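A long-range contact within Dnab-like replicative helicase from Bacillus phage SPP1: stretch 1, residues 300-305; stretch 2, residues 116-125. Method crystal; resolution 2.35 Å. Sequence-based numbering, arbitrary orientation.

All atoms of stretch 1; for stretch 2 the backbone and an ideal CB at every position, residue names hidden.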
# COMPACT_ATOMS: atom_id res chain seq x y z
N LYS A 300 -14.15 0.01 10.99
CA LYS A 300 -14.59 -1.11 10.17
C LYS A 300 -15.60 -0.70 9.10
O LYS A 300 -15.31 -0.75 7.90
CB LYS A 300 -15.17 -2.21 11.07
CG LYS A 300 -14.12 -2.94 11.89
CD LYS A 300 -14.64 -3.54 13.21
CE LYS A 300 -13.64 -4.58 13.79
NZ LYS A 300 -12.31 -4.02 14.23
N GLU A 301 -16.77 -0.26 9.56
CA GLU A 301 -17.90 0.10 8.71
C GLU A 301 -17.54 1.03 7.54
O GLU A 301 -18.23 1.06 6.52
CB GLU A 301 -19.01 0.71 9.58
CG GLU A 301 -18.63 2.07 10.20
CD GLU A 301 -19.64 2.59 11.20
OE1 GLU A 301 -20.83 2.20 11.11
OE2 GLU A 301 -19.24 3.40 12.08
N TYR A 302 -16.47 1.81 7.68
CA TYR A 302 -16.11 2.76 6.63
C TYR A 302 -14.79 2.43 5.93
O TYR A 302 -14.42 3.09 4.95
CB TYR A 302 -16.10 4.19 7.17
CG TYR A 302 -17.42 4.68 7.74
CD1 TYR A 302 -18.62 4.56 7.01
CD2 TYR A 302 -17.48 5.29 8.99
CE1 TYR A 302 -19.83 5.02 7.53
CE2 TYR A 302 -18.68 5.75 9.52
CZ TYR A 302 -19.86 5.62 8.79
OH TYR A 302 -21.04 6.09 9.33
N GLY A 303 -14.08 1.42 6.43
CA GLY A 303 -12.77 1.06 5.92
C GLY A 303 -11.79 2.21 6.10
O GLY A 303 -10.92 2.43 5.26
N ASN A 304 -11.97 2.93 7.21
CA ASN A 304 -11.12 4.06 7.54
C ASN A 304 -10.22 3.79 8.73
O ASN A 304 -10.49 2.92 9.55
CB ASN A 304 -11.98 5.28 7.83
CG ASN A 304 -11.32 6.56 7.41
OD1 ASN A 304 -10.10 6.71 7.52
ND2 ASN A 304 -12.12 7.50 6.91
N PHE A 305 -9.13 4.55 8.80
CA PHE A 305 -8.13 4.41 9.86
C PHE A 305 -7.83 5.77 10.48
O PHE A 305 -7.70 6.79 9.77
CB PHE A 305 -6.85 3.80 9.31
CG PHE A 305 -7.02 2.40 8.77
CD1 PHE A 305 -6.56 1.31 9.50
CD2 PHE A 305 -7.62 2.18 7.53
CE1 PHE A 305 -6.72 0.02 9.00
CE2 PHE A 305 -7.78 0.91 7.05
CZ PHE A 305 -7.33 -0.18 7.77
N UNK A 116 -15.30 5.78 -2.35
CA UNK A 116 -16.48 6.58 -2.00
C UNK A 116 -16.93 6.37 -0.55
O UNK A 116 -17.01 7.31 0.23
CB UNK A 116 -17.63 6.24 -2.95
N UNK A 117 -17.20 5.12 -0.19
CA UNK A 117 -17.59 4.77 1.17
C UNK A 117 -16.65 5.38 2.21
O UNK A 117 -17.12 5.97 3.19
CB UNK A 117 -17.62 3.25 1.33
N UNK A 118 -15.34 5.26 2.00
CA UNK A 118 -14.36 5.81 2.94
C UNK A 118 -14.32 7.34 2.98
O UNK A 118 -14.29 7.95 4.06
CB UNK A 118 -12.97 5.28 2.58
N UNK A 119 -14.33 7.97 1.80
CA UNK A 119 -14.21 9.42 1.70
C UNK A 119 -15.41 10.14 2.32
O UNK A 119 -15.24 11.04 3.15
CB UNK A 119 -14.06 9.83 0.23
N UNK A 120 -16.62 9.73 1.95
CA UNK A 120 -17.83 10.41 2.38
C UNK A 120 -18.44 9.95 3.69
O UNK A 120 -19.51 10.44 4.06
CB UNK A 120 -18.89 10.27 1.28
N UNK A 121 -17.78 9.04 4.40
CA UNK A 121 -18.37 8.39 5.57
C UNK A 121 -19.80 7.90 5.31
O UNK A 121 -20.74 8.23 6.06
CB UNK A 121 -18.36 9.36 6.76
N UNK A 122 -19.97 7.14 4.24
CA UNK A 122 -21.24 6.50 3.94
C UNK A 122 -21.15 5.02 4.34
O UNK A 122 -20.06 4.45 4.38
CB UNK A 122 -21.59 6.65 2.46
N UNK A 123 -22.29 4.41 4.65
CA UNK A 123 -22.34 3.00 5.03
C UNK A 123 -22.46 2.08 3.81
O UNK A 123 -23.25 2.34 2.89
CB UNK A 123 -23.51 2.76 5.98
N UNK A 124 -21.68 1.00 3.81
CA UNK A 124 -21.51 0.12 2.65
C UNK A 124 -22.76 -0.65 2.25
O UNK A 124 -22.97 -0.91 1.06
CB UNK A 124 -20.39 -0.88 2.93
N UNK A 125 -23.59 -1.05 3.21
CA UNK A 125 -24.82 -1.78 2.90
C UNK A 125 -25.90 -0.86 2.34
O UNK A 125 -26.62 -1.22 1.41
CB UNK A 125 -25.34 -2.49 4.15

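Position 116 is helical, and nothing of stretch 1 lies within 5.5 Å of its ideal CB. Stretch 1 sets no preference here. The residue is Ile116, which makes no contact.

At position 117 the CA-to-CB bond runs sideways, and the ideal CB is 4.8 Å from Tyr302 O. There is room for a small or medium side chain, apolar or polar. The residue is Val117. Its CG1 packs 3.9 Å from Tyr302 O.

Position 118 is the closest backbone approach, with its CA 5.1 Å from the CA of Tyr302. The ideal CB is only 3.5 Å from Tyr302 O, a carbonyl that can accept a hydrogen bond. Gly303 O and Asn304 ND2 lie a little farther out. A short donor such as serine or threonine would suit, and a small apolar residue would also be possible. The residue is Thr118, with chi1 in the m well. Its OG1 is 2.9 Å from Tyr302 O, at hydrogen-bonding distance, although its proton has another acceptor within reach. A water donates to both Thr118 OG1, at 3.3 Å, and Gly303 O, at 2.8 Å, bridging the stretches. Thr118 CG2 lies 3.6 Å from Asn304 ND2.

Position 119 points away and position 120 is out of reach, so stretch 1 leaves both choices open. They are Ala119 and Gly120.

Position 121 has positive phi, 46°, which favours glycine but also admits asparagine and some others. The ideal CB is 4.5 Å from Tyr302 CZ, so a small side chain could sit against the ring. The residue is Ser121, in a Schellman motif that ends the helix. Its OG lies over one face of the Tyr302 ring, 3.9 Å from Tyr302 CD2.

Position 122 points away from stretch 1, which therefore does not select its side chain. It is Ile122. Its backbone makes the contact: Ile122 O meets the ring edge, 3.0 Å from Tyr302 CD1.

Position 123 precedes a helix, and its ideal CB is 4.6 Å from Tyr302 CE1. Serine, threonine, aspartate or asparagine could cap here. The residue is Asn123. Asn123 OD1 accepts a weak capping bond from the backbone N of position 125, at 3.4 Å, while Asn123 ND2 lies 4.2 Å from Glu301 CB.

Position 124 begins that helix, with its ideal CB 4.6 Å from Glu301 O. Many residues could fit; Ala124 touches lightly.

Position 125 is out of reach and unconstrained by stretch 1. It is Gln125.

Stretch 2 116-125: IVTAGSINAQ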
# COMPACT_ATOMS: atom_id res chain seq x y z
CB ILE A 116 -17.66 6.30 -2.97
CG1 ILE A 116 -17.38 6.90 -4.35
CG2 ILE A 116 -18.98 6.84 -2.40
CD1 ILE A 116 -18.13 6.22 -5.48
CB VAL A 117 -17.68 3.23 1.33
CG1 VAL A 117 -17.66 2.81 2.80
CG2 VAL A 117 -18.92 2.69 0.63
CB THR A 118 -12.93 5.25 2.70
OG1 THR A 118 -12.98 3.84 2.49
CG2 THR A 118 -12.04 5.55 3.91
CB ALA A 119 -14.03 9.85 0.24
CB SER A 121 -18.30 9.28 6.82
OG SER A 121 -17.21 8.93 7.65
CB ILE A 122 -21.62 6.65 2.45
CG1 ILE A 122 -21.34 8.09 1.98
CG2 ILE A 122 -23.09 6.28 2.24
CD1 ILE A 122 -21.66 8.35 0.52
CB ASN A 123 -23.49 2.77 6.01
CG ASN A 123 -23.55 1.35 6.52
OD1 ASN A 123 -24.38 0.56 6.07
ND2 ASN A 123 -22.66 1.01 7.44
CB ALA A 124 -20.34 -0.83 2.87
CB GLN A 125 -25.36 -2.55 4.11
CG GLN A 125 -24.59 -3.84 4.43
CD GLN A 125 -24.30 -4.68 3.20
OE1 GLN A 125 -25.22 -5.17 2.53
NE2 GLN A 125 -23.02 -4.86 2.90
O HOH W 1 -10.06 2.39 2.55
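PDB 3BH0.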